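Long-range contacts in putative glycoside hydrolase (Bacteroides ovatus, PDB 4ONZ), which is of unknown function but is a putative glycoside hydrolase, probably built as the five-bladed beta-propeller of its clan: residues Pro26-Gln31 with Ser343-Ala348; Tyr36-Lys41 with Val102-Glu107; Ala55-Asp60 with Pro122-Thr127; His240-Leu245 with Leu297-Lys302. One frame throughout, in Å; residues are numbered along the deposited sequence.

Interaction 1 (Pro26-Gln31 with Ser343-Ala348); sequences PVISPQ and SQVAVA
Gln-344 lies across the ring of Pro-26, while its neighbour Val-345 packs alongside Ile-28. The glutamine sets CG beside its backbone N (chi1 -66°) and then runs out extended, which carries its amide to the proline, with NE2 3.6 Å from Pro-26 CG. Ile-28 and Val-345 point the same way with their CB atoms 3.8 Å apart, and the delta methyl of Ile-28 also reaches the valine. Val-27 divides its methyls between two partners: CG2 meets Val-345 CG1 at 4.0 Å, and CG1 meets Val-347 CG1 at 3.9 Å, where the two side chains cross at about a right angle.

The backbones join in a single antiparallel hydrogen-bonded bridge. Val-345 N bonds to Ile-28 O over 2.9 Å and nearly straight (169°), whereas Val-345 O takes Val-27 N at 2.8 Å and, weakly, Ile-28 N. Two residues thus face one, a classic beta bulge just after the cis-bonded Pro-26. Joining an N-terminal segment to the edge of the last strand recalls the closure of beta-propellers. The chemistry implies that main-chain bonds set the register, while the side chains of Ile-28 and Val-345 pack side by side and both touch Tyr-67.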
loop_
_atom_site.group_PDB
_atom_site.type_symbol
_atom_site.label_atom_id
_atom_site.label_comp_id
_atom_site.label_asym_id
_atom_site.label_seq_id
_atom_site.Cartn_x
_atom_site.Cartn_y
_atom_site.Cartn_z
ATOM N N PRO A 26 15.375 3.831 -10.632
ATOM C CA PRO A 26 14.702 3.592 -9.344
ATOM C C PRO A 26 15.400 4.275 -8.164
ATOM O O PRO A 26 16.618 4.478 -8.197
ATOM C CB PRO A 26 14.777 2.068 -9.187
ATOM C CG PRO A 26 15.988 1.676 -9.957
ATOM C CD PRO A 26 16.078 2.628 -11.115
ATOM N N VAL A 27 14.633 4.624 -7.135
ATOM C CA VAL A 27 15.184 5.289 -5.947
ATOM C C VAL A 27 15.662 4.313 -4.852
ATOM O O VAL A 27 16.462 4.695 -4.008
ATOM C CB VAL A 27 14.217 6.353 -5.360
ATOM C CG1 VAL A 27 14.036 7.499 -6.349
ATOM C CG2 VAL A 27 12.871 5.766 -4.976
ATOM N N ILE A 28 15.166 3.072 -4.858
ATOM C CA ILE A 28 15.597 2.037 -3.908
ATOM C C ILE A 28 15.764 0.724 -4.673
ATOM O O ILE A 28 14.829 0.250 -5.309
ATOM C CB ILE A 28 14.595 1.807 -2.744
ATOM C CG1 ILE A 28 14.283 3.113 -2.006
ATOM C CG2 ILE A 28 15.144 0.778 -1.755
ATOM C CD1 ILE A 28 13.230 2.973 -0.928
ATOM N N SER A 29 16.961 0.151 -4.589
ATOM C CA SER A 29 17.306 -1.098 -5.266
ATOM C C SER A 29 17.919 -2.080 -4.264
ATOM O O SER A 29 18.396 -1.665 -3.208
ATOM C CB SER A 29 18.306 -0.819 -6.392
ATOM O OG SER A 29 17.724 0.000 -7.396
ATOM N N PRO A 30 17.900 -3.383 -4.591
ATOM C CA PRO A 30 18.456 -4.380 -3.677
ATOM C C PRO A 30 19.960 -4.240 -3.441
ATOM O O PRO A 30 20.686 -3.697 -4.288
ATOM C CB PRO A 30 18.100 -5.733 -4.338
ATOM C CG PRO A 30 17.619 -5.411 -5.710
ATOM C CD PRO A 30 17.126 -3.999 -5.684
ATOM N N GLN A 31 20.392 -4.722 -2.279
ATOM C CA GLN A 31 21.779 -4.672 -1.827
ATOM C C GLN A 31 22.058 -5.920 -0.998
ATOM O O GLN A 31 21.132 -6.486 -0.428
ATOM C CB GLN A 31 21.984 -3.476 -0.903
ATOM C CG GLN A 31 21.703 -2.115 -1.501
ATOM C CD GLN A 31 21.877 -1.005 -0.485
ATOM O OE1 GLN A 31 21.827 -1.232 0.726
ATOM N NE2 GLN A 31 22.076 0.205 -0.972
ATOM N N SER A 343 10.532 -5.461 -8.335
ATOM C CA SER A 343 11.880 -5.552 -7.801
ATOM C C SER A 343 12.502 -4.292 -7.219
ATOM O O SER A 343 13.390 -4.398 -6.386
ATOM C CB SER A 343 12.819 -6.094 -8.877
ATOM O OG SER A 343 12.877 -5.208 -9.969
ATOM N N GLN A 344 12.061 -3.117 -7.649
ATOM C CA GLN A 344 12.643 -1.866 -7.157
ATOM C C GLN A 344 11.573 -0.866 -6.717
ATOM O O GLN A 344 10.381 -1.120 -6.882
ATOM C CB GLN A 344 13.527 -1.280 -8.259
ATOM C CG GLN A 344 14.743 -2.145 -8.575
ATOM C CD GLN A 344 15.307 -1.875 -9.957
ATOM O OE1 GLN A 344 14.557 -1.720 -10.928
ATOM N NE2 GLN A 344 16.631 -1.833 -10.060
ATOM N N VAL A 345 11.995 0.247 -6.116
ATOM C CA VAL A 345 11.058 1.310 -5.747
ATOM C C VAL A 345 11.316 2.520 -6.630
ATOM O O VAL A 345 12.470 2.910 -6.854
ATOM C CB VAL A 345 11.163 1.738 -4.274
ATOM C CG1 VAL A 345 10.252 2.934 -3.983
ATOM C CG2 VAL A 345 10.823 0.580 -3.340
ATOM N N ALA A 346 10.234 3.093 -7.148
ATOM C CA ALA A 346 10.308 4.286 -7.979
ATOM C C ALA A 346 9.356 5.353 -7.461
ATOM O O ALA A 346 8.454 5.076 -6.655
ATOM C CB ALA A 346 10.008 3.958 -9.433
ATOM N N VAL A 347 9.561 6.573 -7.947
ATOM C CA VAL A 347 8.763 7.713 -7.527
ATOM C C VAL A 347 8.258 8.515 -8.727
ATOM O O VAL A 347 8.933 8.597 -9.766
ATOM C CB VAL A 347 9.582 8.640 -6.581
ATOM C CG1 VAL A 347 10.734 9.311 -7.321
ATOM C CG2 VAL A 347 8.697 9.696 -5.941
ATOM N N ALA A 348 7.060 9.078 -8.579
ATOM C CA ALA A 348 6.463 9.986 -9.572
ATOM C C ALA A 348 5.834 11.111 -8.762
ATOM O O ALA A 348 5.389 10.900 -7.626
ATOM C CB ALA A 348 5.439 9.286 -10.455
#

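Interaction 2 (Tyr36-Lys41 with Val102-Glu107); sequences YCPMRK and VLFPAE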
loop_
_atom_site.group_PDB
_atom_site.type_symbol
_atom_site.label_atom_id
_atom_site.label_comp_id
_atom_site.label_asym_id
_atom_site.label_seq_id
_atom_site.Cartn_x
_atom_site.Cartn_y
_atom_site.Cartn_z
ATOM N N TYR A 36 21.297 -9.646 11.654
ATOM C CA TYR A 36 21.190 -10.907 12.380
ATOM C C TYR A 36 19.707 -11.205 12.575
ATOM O O TYR A 36 19.023 -10.501 13.315
ATOM C CB TYR A 36 21.922 -10.868 13.720
ATOM C CG TYR A 36 21.922 -12.220 14.392
ATOM C CD1 TYR A 36 22.868 -13.185 14.057
ATOM C CD2 TYR A 36 20.943 -12.551 15.327
ATOM C CE1 TYR A 36 22.850 -14.436 14.653
ATOM C CE2 TYR A 36 20.918 -13.798 15.928
ATOM C CZ TYR A 36 21.867 -14.734 15.591
ATOM O OH TYR A 36 21.822 -15.965 16.197
ATOM N N CYS A 37 19.231 -12.250 11.905
ATOM C CA CYS A 37 17.826 -12.645 11.948
ATOM C C CYS A 37 17.542 -13.466 13.193
ATOM O O CYS A 37 18.164 -14.503 13.394
ATOM C CB CYS A 37 17.440 -13.457 10.704
ATOM S SG CYS A 37 15.703 -14.011 10.672
ATOM N N PRO A 38 16.578 -13.021 14.016
ATOM C CA PRO A 38 16.242 -13.762 15.241
ATOM C C PRO A 38 15.491 -15.071 14.963
ATOM O O PRO A 38 15.460 -15.952 15.823
ATOM C CB PRO A 38 15.363 -12.778 16.031
ATOM C CG PRO A 38 14.837 -11.817 15.027
ATOM C CD PRO A 38 15.776 -11.794 13.856
HETATM N N MSE A 39 14.882 -15.192 13.784
HETATM C CA MSE A 39 14.167 -16.411 13.397
HETATM C C MSE A 39 15.183 -17.428 12.918
HETATM O O MSE A 39 15.302 -18.514 13.496
HETATM C CB MSE A 39 13.114 -16.098 12.325
HETATM C CG MSE A 39 12.428 -17.374 11.844
HETATM SE SE MSE A 39 11.076 -16.921 10.501
HETATM C CE MSE A 39 12.288 -16.550 9.006
ATOM N N ARG A 40 15.944 -17.066 11.882
ATOM C CA ARG A 40 16.958 -17.957 11.289
ATOM C C ARG A 40 18.189 -18.107 12.185
ATOM O O ARG A 40 18.993 -19.004 11.968
ATOM C CB ARG A 40 17.457 -17.424 9.939
ATOM C CG ARG A 40 16.418 -17.198 8.849
ATOM C CD ARG A 40 15.831 -18.473 8.263
ATOM N NE ARG A 40 14.961 -18.145 7.122
ATOM C CZ ARG A 40 14.079 -18.970 6.549
ATOM N NH1 ARG A 40 13.900 -20.207 6.997
ATOM N NH2 ARG A 40 13.345 -18.540 5.525
ATOM N N LYS A 41 18.364 -17.180 13.125
ATOM C CA LYS A 41 19.470 -17.210 14.074
ATOM C C LYS A 41 20.799 -17.254 13.332
ATOM O O LYS A 41 21.656 -18.091 13.610
ATOM C CB LYS A 41 19.288 -18.390 15.047
ATOM C CG LYS A 41 18.019 -18.233 15.877
ATOM C CD LYS A 41 17.522 -19.536 16.481
ATOM C CE LYS A 41 16.254 -19.316 17.306
ATOM N NZ LYS A 41 15.126 -18.741 16.517
ATOM N N VAL A 102 13.145 -2.854 9.701
ATOM C CA VAL A 102 12.391 -2.339 10.852
ATOM C C VAL A 102 11.143 -3.136 11.221
ATOM O O VAL A 102 10.535 -2.862 12.256
ATOM C CB VAL A 102 12.040 -0.840 10.680
ATOM C CG1 VAL A 102 13.318 -0.016 10.604
ATOM C CG2 VAL A 102 11.170 -0.613 9.449
ATOM N N LEU A 103 10.734 -4.086 10.376
ATOM C CA LEU A 103 9.613 -4.984 10.691
ATOM C C LEU A 103 9.968 -6.317 10.059
ATOM O O LEU A 103 10.220 -6.397 8.854
ATOM C CB LEU A 103 8.259 -4.484 10.169
ATOM C CG LEU A 103 7.050 -5.341 10.581
ATOM C CD1 LEU A 103 6.846 -5.333 12.081
ATOM C CD2 LEU A 103 5.772 -4.874 9.912
ATOM N N PHE A 104 9.995 -7.352 10.883
ATOM C CA PHE A 104 10.427 -8.668 10.453
ATOM C C PHE A 104 9.938 -9.744 11.401
ATOM O O PHE A 104 9.547 -9.438 12.529
ATOM C CB PHE A 104 11.960 -8.669 10.402
ATOM C CG PHE A 104 12.615 -8.074 11.631
ATOM C CD1 PHE A 104 12.916 -8.868 12.740
ATOM C CD2 PHE A 104 12.947 -6.725 11.676
ATOM C CE1 PHE A 104 13.514 -8.325 13.871
ATOM C CE2 PHE A 104 13.553 -6.174 12.806
ATOM C CZ PHE A 104 13.837 -6.975 13.904
ATOM N N PRO A 105 9.944 -11.012 10.951
ATOM C CA PRO A 105 9.571 -12.056 11.897
ATOM C C PRO A 105 10.604 -12.079 13.027
ATOM O O PRO A 105 11.799 -11.982 12.761
ATOM C CB PRO A 105 9.583 -13.350 11.073
ATOM C CG PRO A 105 10.045 -13.001 9.715
ATOM C CD PRO A 105 10.132 -11.510 9.578
ATOM N N ALA A 106 10.129 -12.157 14.267
ATOM C CA ALA A 106 10.998 -12.086 15.434
ATOM C C ALA A 106 10.558 -13.024 16.553
ATOM O O ALA A 106 9.610 -13.792 16.399
ATOM C CB ALA A 106 11.043 -10.642 15.933
ATOM N N GLU A 107 11.294 -12.988 17.665
ATOM C CA GLU A 107 10.979 -13.801 18.830
ATOM C C GLU A 107 9.919 -13.063 19.632
ATOM O O GLU A 107 10.207 -12.430 20.644
ATOM C CB GLU A 107 12.243 -14.093 19.646
ATOM C CG GLU A 107 13.161 -15.059 18.906
ATOM C CD GLU A 107 14.382 -15.485 19.702
ATOM O OE1 GLU A 107 14.950 -14.653 20.441
ATOM O OE2 GLU A 107 14.790 -16.660 19.571
#
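The Phe-104 ring meets Pro-38 across the contact: CG of the proline approaches it obliquely, 3.9 Å from Phe-104 CE1, and the proline ring and phenyl side chain cross at about a right angle. The same phenyl makes a T-shaped stack with Phe-35, in the strand that leads into Pro-38. A second flat group, the guanidinium of Arg-40, has the selenomethionine methyl Met-39 CE 3.6 Å above one face, offset toward its rim.

Pro-38 CG also packs on Ala-106, 4.1 Å from its CB. Beside it, Met-39 stretches out with CG anti to the backbone N (chi1 176°) and lays its SE 3.9 Å from Pro-105 CB; Trp-115 touches both side chains. At the solvent-exposed end, Lys-41 bends at its last torsion and folds its amine back over the turn, donating to Pro-38 O at 2.9 Å and to Met-39 O at 3.0 Å. Its ion pair with Glu-107 is long, NZ to OE2 3.7 Å, so the two carbonyls would hold the ammonium more firmly than the carboxylate does.

Arg-40 N bonds to Cys-37 SG almost straight. Residues 38-40 have helical backbone angles and Lys-41 a left-handed one, a run common in tight connections of beta-hairpins, as here between strands 34-37 and 42-45, whose tip rests on the loop leaving strand 96-97.

Interaction 3 (Ala55-Asp60 with Pro122-Thr127); sequences AATVKD and PRVAMT
Ala-55 presses its methyl against the middle of strand 118-126, with CB 3.3 Å from Pro-122 O and 3.9 Å from Pro-122 CB. The same methyl meets Val-124 CG2 at 3.7 Å. Val-124 has CG1 anti to its backbone N (chi1 174°), and this spreads its two methyls along the neighbouring strand: CG2 serves Ala-55, while CG1 lies 4.0 Å from Thr-57 CB. Further along, the selenium of Met-126 comes only loosely up to Val-58 O.

No direct hydrogen bond links the two backbones. A water stands between them instead, accepting from Ala-56 N at 3.3 Å and from Val-124 N at 3.0 Å. Both residues are buried, and one water oxygen serves the two amides, bridging strands that run nearly parallel, 19° apart in direction, with axes 5.4 Å apart at their closest.

A second shell fixes each strand from its own sheet. Ala-55 and Thr-57 are bonded through the backbone to Leu-66 and Val-64, Arg-123 and Ala-125 to Leu-135 and Val-133. Tyr-132 touches Thr-57 and Met-126 and its hydroxyl bonds to Val-58 O, so it grips both sides of the junction. Arg-123 turns away from the contact, and its guanidinium bonds to the carbonyls of Cys-248 and Gly-249.

Strands 50-59 and 118-126 are each the first of a four-stranded antiparallel sheet, and they meet edge to edge, consistent with the innermost strands of adjacent blades in a propeller. Strand 322-330 lies against both, through Val-328 beside Ala-56 and Val-58 and through Glu-325 beside Pro-122, while strand 245-255 receives the arginine.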
loop_
_atom_site.group_PDB
_atom_site.type_symbol
_atom_site.label_atom_id
_atom_site.label_comp_id
_atom_site.label_asym_id
_atom_site.label_seq_id
_atom_site.Cartn_x
_atom_site.Cartn_y
_atom_site.Cartn_z
ATOM N N ALA A 55 5.410 1.513 1.393
ATOM C CA ALA A 55 4.526 2.455 2.047
ATOM C C ALA A 55 5.342 3.743 2.047
ATOM O O ALA A 55 6.557 3.702 1.832
ATOM C CB ALA A 55 4.225 2.037 3.475
ATOM N N ALA A 56 4.685 4.886 2.235
ATOM C CA ALA A 56 5.397 6.158 2.386
ATOM C C ALA A 56 4.643 7.063 3.350
ATOM O O ALA A 56 3.411 7.039 3.411
ATOM C CB ALA A 56 5.605 6.851 1.048
ATOM N N THR A 57 5.388 7.850 4.114
ATOM C CA THR A 57 4.786 8.776 5.061
ATOM C C THR A 57 5.771 9.928 5.277
ATOM O O THR A 57 6.804 9.997 4.606
ATOM C CB THR A 57 4.390 8.043 6.364
ATOM O OG1 THR A 57 3.555 8.872 7.188
ATOM C CG2 THR A 57 5.613 7.591 7.134
ATOM N N VAL A 58 5.437 10.837 6.180
ATOM C CA VAL A 58 6.289 11.981 6.478
ATOM C C VAL A 58 6.492 12.059 7.983
ATOM O O VAL A 58 5.596 11.717 8.750
ATOM C CB VAL A 58 5.649 13.301 5.980
ATOM C CG1 VAL A 58 6.443 14.518 6.439
ATOM C CG2 VAL A 58 5.521 13.302 4.462
ATOM N N LYS A 59 7.679 12.493 8.391
ATOM C CA LYS A 59 7.989 12.724 9.795
ATOM C C LYS A 59 9.049 13.814 9.877
ATOM O O LYS A 59 10.051 13.754 9.168
ATOM C CB LYS A 59 8.500 11.473 10.504
ATOM C CG LYS A 59 8.653 11.693 12.009
ATOM C CD LYS A 59 8.943 10.425 12.785
ATOM C CE LYS A 59 8.824 10.670 14.288
ATOM N NZ LYS A 59 9.873 11.578 14.820
ATOM N N ASP A 60 8.805 14.814 10.714
ATOM C CA ASP A 60 9.781 15.884 10.946
ATOM C C ASP A 60 10.273 16.507 9.645
ATOM O O ASP A 60 11.475 16.699 9.449
ATOM C CB ASP A 60 10.971 15.326 11.741
ATOM C CG ASP A 60 10.567 14.792 13.104
ATOM O OD1 ASP A 60 9.548 15.267 13.649
ATOM O OD2 ASP A 60 11.280 13.913 13.640
ATOM N N PRO A 122 3.483 -3.055 3.001
ATOM C CA PRO A 122 2.940 -2.127 3.968
ATOM C C PRO A 122 2.225 -0.922 3.356
ATOM O O PRO A 122 2.545 -0.484 2.247
ATOM C CB PRO A 122 4.191 -1.632 4.698
ATOM C CG PRO A 122 5.257 -1.693 3.660
ATOM C CD PRO A 122 4.949 -2.947 2.895
ATOM N N ARG A 123 1.257 -0.405 4.093
ATOM C CA ARG A 123 0.611 0.860 3.783
ATOM C C ARG A 123 0.582 1.576 5.113
ATOM O O ARG A 123 0.199 0.983 6.123
ATOM C CB ARG A 123 -0.784 0.660 3.213
ATOM C CG ARG A 123 -0.745 0.089 1.805
ATOM C CD ARG A 123 -2.040 -0.580 1.415
ATOM N NE ARG A 123 -1.976 -1.062 0.033
ATOM C CZ ARG A 123 -1.332 -2.161 -0.367
ATOM N NH1 ARG A 123 -0.693 -2.944 0.493
ATOM N NH2 ARG A 123 -1.347 -2.501 -1.656
ATOM N N VAL A 124 1.008 2.829 5.125
ATOM C CA VAL A 124 1.103 3.592 6.362
ATOM C C VAL A 124 0.361 4.925 6.338
ATOM O O VAL A 124 0.398 5.660 5.357
ATOM C CB VAL A 124 2.586 3.842 6.715
ATOM C CG1 VAL A 124 2.722 4.776 7.924
ATOM C CG2 VAL A 124 3.282 2.518 6.978
ATOM N N ALA A 125 -0.326 5.208 7.436
ATOM C CA ALA A 125 -1.003 6.466 7.644
ATOM C C ALA A 125 -0.739 6.907 9.094
ATOM O O ALA A 125 -0.371 6.087 9.952
ATOM C CB ALA A 125 -2.482 6.336 7.370
HETATM N N MSE A 126 -0.927 8.195 9.357
HETATM C CA MSE A 126 -0.634 8.779 10.669
HETATM C C MSE A 126 -1.809 9.510 11.277
HETATM O O MSE A 126 -2.469 10.289 10.596
HETATM C CB MSE A 126 0.515 9.759 10.403
HETATM C CG MSE A 126 1.147 10.288 11.691
HETATM SE SE MSE A 126 2.017 12.035 11.384
HETATM C CE MSE A 126 0.464 13.191 11.059
ATOM N N THR A 127 -2.082 9.275 12.561
ATOM C CA THR A 127 -3.147 10.003 13.253
ATOM C C THR A 127 -2.700 11.441 13.516
ATOM O O THR A 127 -1.505 11.737 13.521
ATOM C CB THR A 127 -3.501 9.410 14.640
ATOM O OG1 THR A 127 -2.368 9.492 15.525
ATOM C CG2 THR A 127 -3.968 7.962 14.527
HETATM O O HOH W 1 1.612 3.828 2.313
#

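Interaction 4 (His240-Leu245 with Leu297-Lys302); sequences HFDSLL and LDRLDK
Arg-299 and Asp-242 reach for each other tip to tip in a salt bridge, NH2 donating to OD2 over 2.8 Å at an angle of 156°. The guanidinium and carboxylate planes stand 85° apart; of the arginine nitrogens only NH2 bonds to the carboxylate, approaching from above its plane. The arginine spans the gap because its chain is extended throughout, with CG anti to the backbone N (chi1 -174°). Tyr-263 OH bonds to both Asp-242 OD2 and Arg-299 NE, and Arg-237 pairs with OD1; these second partners fix the turn of both groups.

Strands 245-255, 258-266, 281-288 and 296-299 form an antiparallel meander, as in a propeller blade, and the contact joins the loop entering its first strand to the end of its fourth.

Beyond the ion pair, Asp-301 O is a shared focus. A water donates to it and accepts from Phe-241 N, at 2.8 Å each. His-240 brings the edge of its ring to the same oxygen, CD2 to Asp-301 O 3.2 Å. The Phe-241 ring also turns its edge this way, CD1 3.8 Å from Asp-301 O and CE1 3.9 Å from Leu-300 O, while Asp-242 CB lies over one of its faces.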
loop_
_atom_site.group_PDB
_atom_site.type_symbol
_atom_site.label_atom_id
_atom_site.label_comp_id
_atom_site.label_asym_id
_atom_site.label_seq_id
_atom_site.Cartn_x
_atom_site.Cartn_y
_atom_site.Cartn_z
ATOM N N HIS A 240 -10.985 -4.427 -19.386
ATOM C CA HIS A 240 -10.282 -3.294 -18.766
ATOM C C HIS A 240 -8.980 -3.744 -18.116
ATOM O O HIS A 240 -8.753 -4.937 -17.916
ATOM C CB HIS A 240 -11.156 -2.613 -17.706
ATOM C CG HIS A 240 -12.331 -1.880 -18.267
ATOM N ND1 HIS A 240 -13.510 -2.510 -18.603
ATOM C CD2 HIS A 240 -12.511 -0.569 -18.546
ATOM C CE1 HIS A 240 -14.362 -1.618 -19.076
ATOM N NE2 HIS A 240 -13.780 -0.432 -19.049
ATOM N N PHE A 241 -8.145 -2.769 -17.772
ATOM C CA PHE A 241 -6.848 -3.023 -17.131
ATOM C C PHE A 241 -7.004 -3.755 -15.794
ATOM O O PHE A 241 -6.090 -4.465 -15.373
ATOM C CB PHE A 241 -6.076 -1.703 -16.895
ATOM C CG PHE A 241 -6.609 -0.887 -15.750
ATOM C CD1 PHE A 241 -7.708 -0.066 -15.917
ATOM C CD2 PHE A 241 -6.013 -0.955 -14.496
ATOM C CE1 PHE A 241 -8.206 0.683 -14.866
ATOM C CE2 PHE A 241 -6.513 -0.232 -13.432
ATOM C CZ PHE A 241 -7.613 0.598 -13.618
ATOM N N ASP A 242 -8.138 -3.542 -15.118
ATOM C CA ASP A 242 -8.415 -4.171 -13.832
ATOM C C ASP A 242 -9.329 -5.368 -14.051
ATOM O O ASP A 242 -10.413 -5.480 -13.467
ATOM C CB ASP A 242 -8.969 -3.158 -12.801
ATOM C CG ASP A 242 -10.259 -2.479 -13.231
ATOM O OD1 ASP A 242 -10.622 -2.493 -14.427
ATOM O OD2 ASP A 242 -10.920 -1.899 -12.345
ATOM N N SER A 243 -8.832 -6.284 -14.872
ATOM C CA SER A 243 -9.580 -7.448 -15.312
ATOM C C SER A 243 -9.357 -8.723 -14.512
ATOM O O SER A 243 -10.169 -9.638 -14.602
ATOM C CB SER A 243 -9.341 -7.679 -16.799
ATOM O OG SER A 243 -7.988 -7.468 -17.153
ATOM N N LEU A 244 -8.267 -8.802 -13.751
ATOM C CA LEU A 244 -8.045 -9.947 -12.849
ATOM C C LEU A 244 -8.151 -9.554 -11.381
ATOM O O LEU A 244 -8.657 -10.330 -10.573
ATOM C CB LEU A 244 -6.698 -10.608 -13.080
ATOM C CG LEU A 244 -6.499 -11.342 -14.396
ATOM C CD1 LEU A 244 -5.039 -11.749 -14.534
ATOM C CD2 LEU A 244 -7.419 -12.553 -14.512
ATOM N N LEU A 245 -7.674 -8.363 -11.033
ATOM C CA LEU A 245 -7.690 -7.899 -9.656
ATOM C C LEU A 245 -7.974 -6.416 -9.595
ATOM O O LEU A 245 -7.674 -5.683 -10.540
ATOM C CB LEU A 245 -6.320 -8.095 -9.013
ATOM C CG LEU A 245 -5.724 -9.488 -8.892
ATOM C CD1 LEU A 245 -4.323 -9.381 -8.327
ATOM C CD2 LEU A 245 -6.603 -10.381 -8.022
ATOM N N LEU A 297 -18.938 7.019 -7.171
ATOM C CA LEU A 297 -19.396 8.132 -8.004
ATOM C C LEU A 297 -18.792 8.027 -9.387
ATOM O O LEU A 297 -19.454 8.339 -10.368
ATOM C CB LEU A 297 -19.008 9.487 -7.403
ATOM C CG LEU A 297 -19.603 9.848 -6.046
ATOM C CD1 LEU A 297 -19.183 11.258 -5.661
ATOM C CD2 LEU A 297 -21.116 9.713 -6.053
ATOM N N ASP A 298 -17.532 7.601 -9.471
ATOM C CA ASP A 298 -16.860 7.491 -10.759
ATOM C C ASP A 298 -15.667 6.546 -10.648
ATOM O O ASP A 298 -15.173 6.289 -9.552
ATOM C CB ASP A 298 -16.414 8.879 -11.240
ATOM C CG ASP A 298 -16.271 8.973 -12.764
ATOM O OD1 ASP A 298 -16.338 7.939 -13.477
ATOM O OD2 ASP A 298 -16.099 10.107 -13.255
ATOM N N ARG A 299 -15.204 6.060 -11.799
ATOM C CA ARG A 299 -14.110 5.095 -11.872
ATOM C C ARG A 299 -13.422 5.262 -13.226
ATOM O O ARG A 299 -14.098 5.405 -14.257
ATOM C CB ARG A 299 -14.704 3.689 -11.728
ATOM C CG ARG A 299 -13.734 2.523 -11.641
ATOM C CD ARG A 299 -14.548 1.258 -11.481
ATOM N NE ARG A 299 -13.767 0.029 -11.478
ATOM C CZ ARG A 299 -14.304 -1.184 -11.364
ATOM N NH1 ARG A 299 -15.621 -1.329 -11.263
ATOM N NH2 ARG A 299 -13.535 -2.260 -11.363
ATOM N N LEU A 300 -12.092 5.305 -13.235
ATOM C CA LEU A 300 -11.359 5.439 -14.496
ATOM C C LEU A 300 -11.475 4.181 -15.346
ATOM O O LEU A 300 -11.325 3.068 -14.841
ATOM C CB LEU A 300 -9.882 5.738 -14.250
ATOM C CG LEU A 300 -9.613 7.081 -13.574
ATOM C CD1 LEU A 300 -8.133 7.271 -13.340
ATOM C CD2 LEU A 300 -10.162 8.202 -14.426
ATOM N N ASP A 301 -11.768 4.372 -16.629
ATOM C CA ASP A 301 -11.840 3.275 -17.583
ATOM C C ASP A 301 -10.449 2.796 -17.957
ATOM O O ASP A 301 -10.249 1.612 -18.193
ATOM C CB ASP A 301 -12.553 3.707 -18.868
ATOM C CG ASP A 301 -14.045 3.803 -18.702
ATOM O OD1 ASP A 301 -14.588 3.141 -17.801
ATOM O OD2 ASP A 301 -14.680 4.518 -19.498
ATOM N N LYS A 302 -9.522 3.742 -18.052
ATOM C CA LYS A 302 -8.138 3.488 -18.414
ATOM C C LYS A 302 -7.258 3.852 -17.236
ATOM O O LYS A 302 -7.592 4.769 -16.474
ATOM C CB LYS A 302 -7.743 4.363 -19.612
ATOM C CG LYS A 302 -8.517 4.087 -20.895
ATOM C CD LYS A 302 -8.180 2.729 -21.472
ATOM C CE LYS A 302 -8.851 2.502 -22.823
ATOM N NZ LYS A 302 -8.352 1.248 -23.461
HETATM O O HOH W 2 -8.556 -0.389 -19.215
#

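How the interactions relate
Interaction 1 opens first, at residues 26-31, and closes last, at 343-348, so its loop of 311 intervening residues encloses the other three and ties the N-terminal segment to the final strand. Within it, interaction 2 opens at the 34-37/42-45 hairpin and interaction 3 on strand 50-59; the former closes at 102-107 before the latter does at 122-127, so the two cross. Their nearest atoms lie about 6 Å apart, one contact lying at the periphery, the other joining two sheets near the centre. Interaction 4 follows both in series, closing a local loop within a later sheet, on the opposite side of the chain's centre.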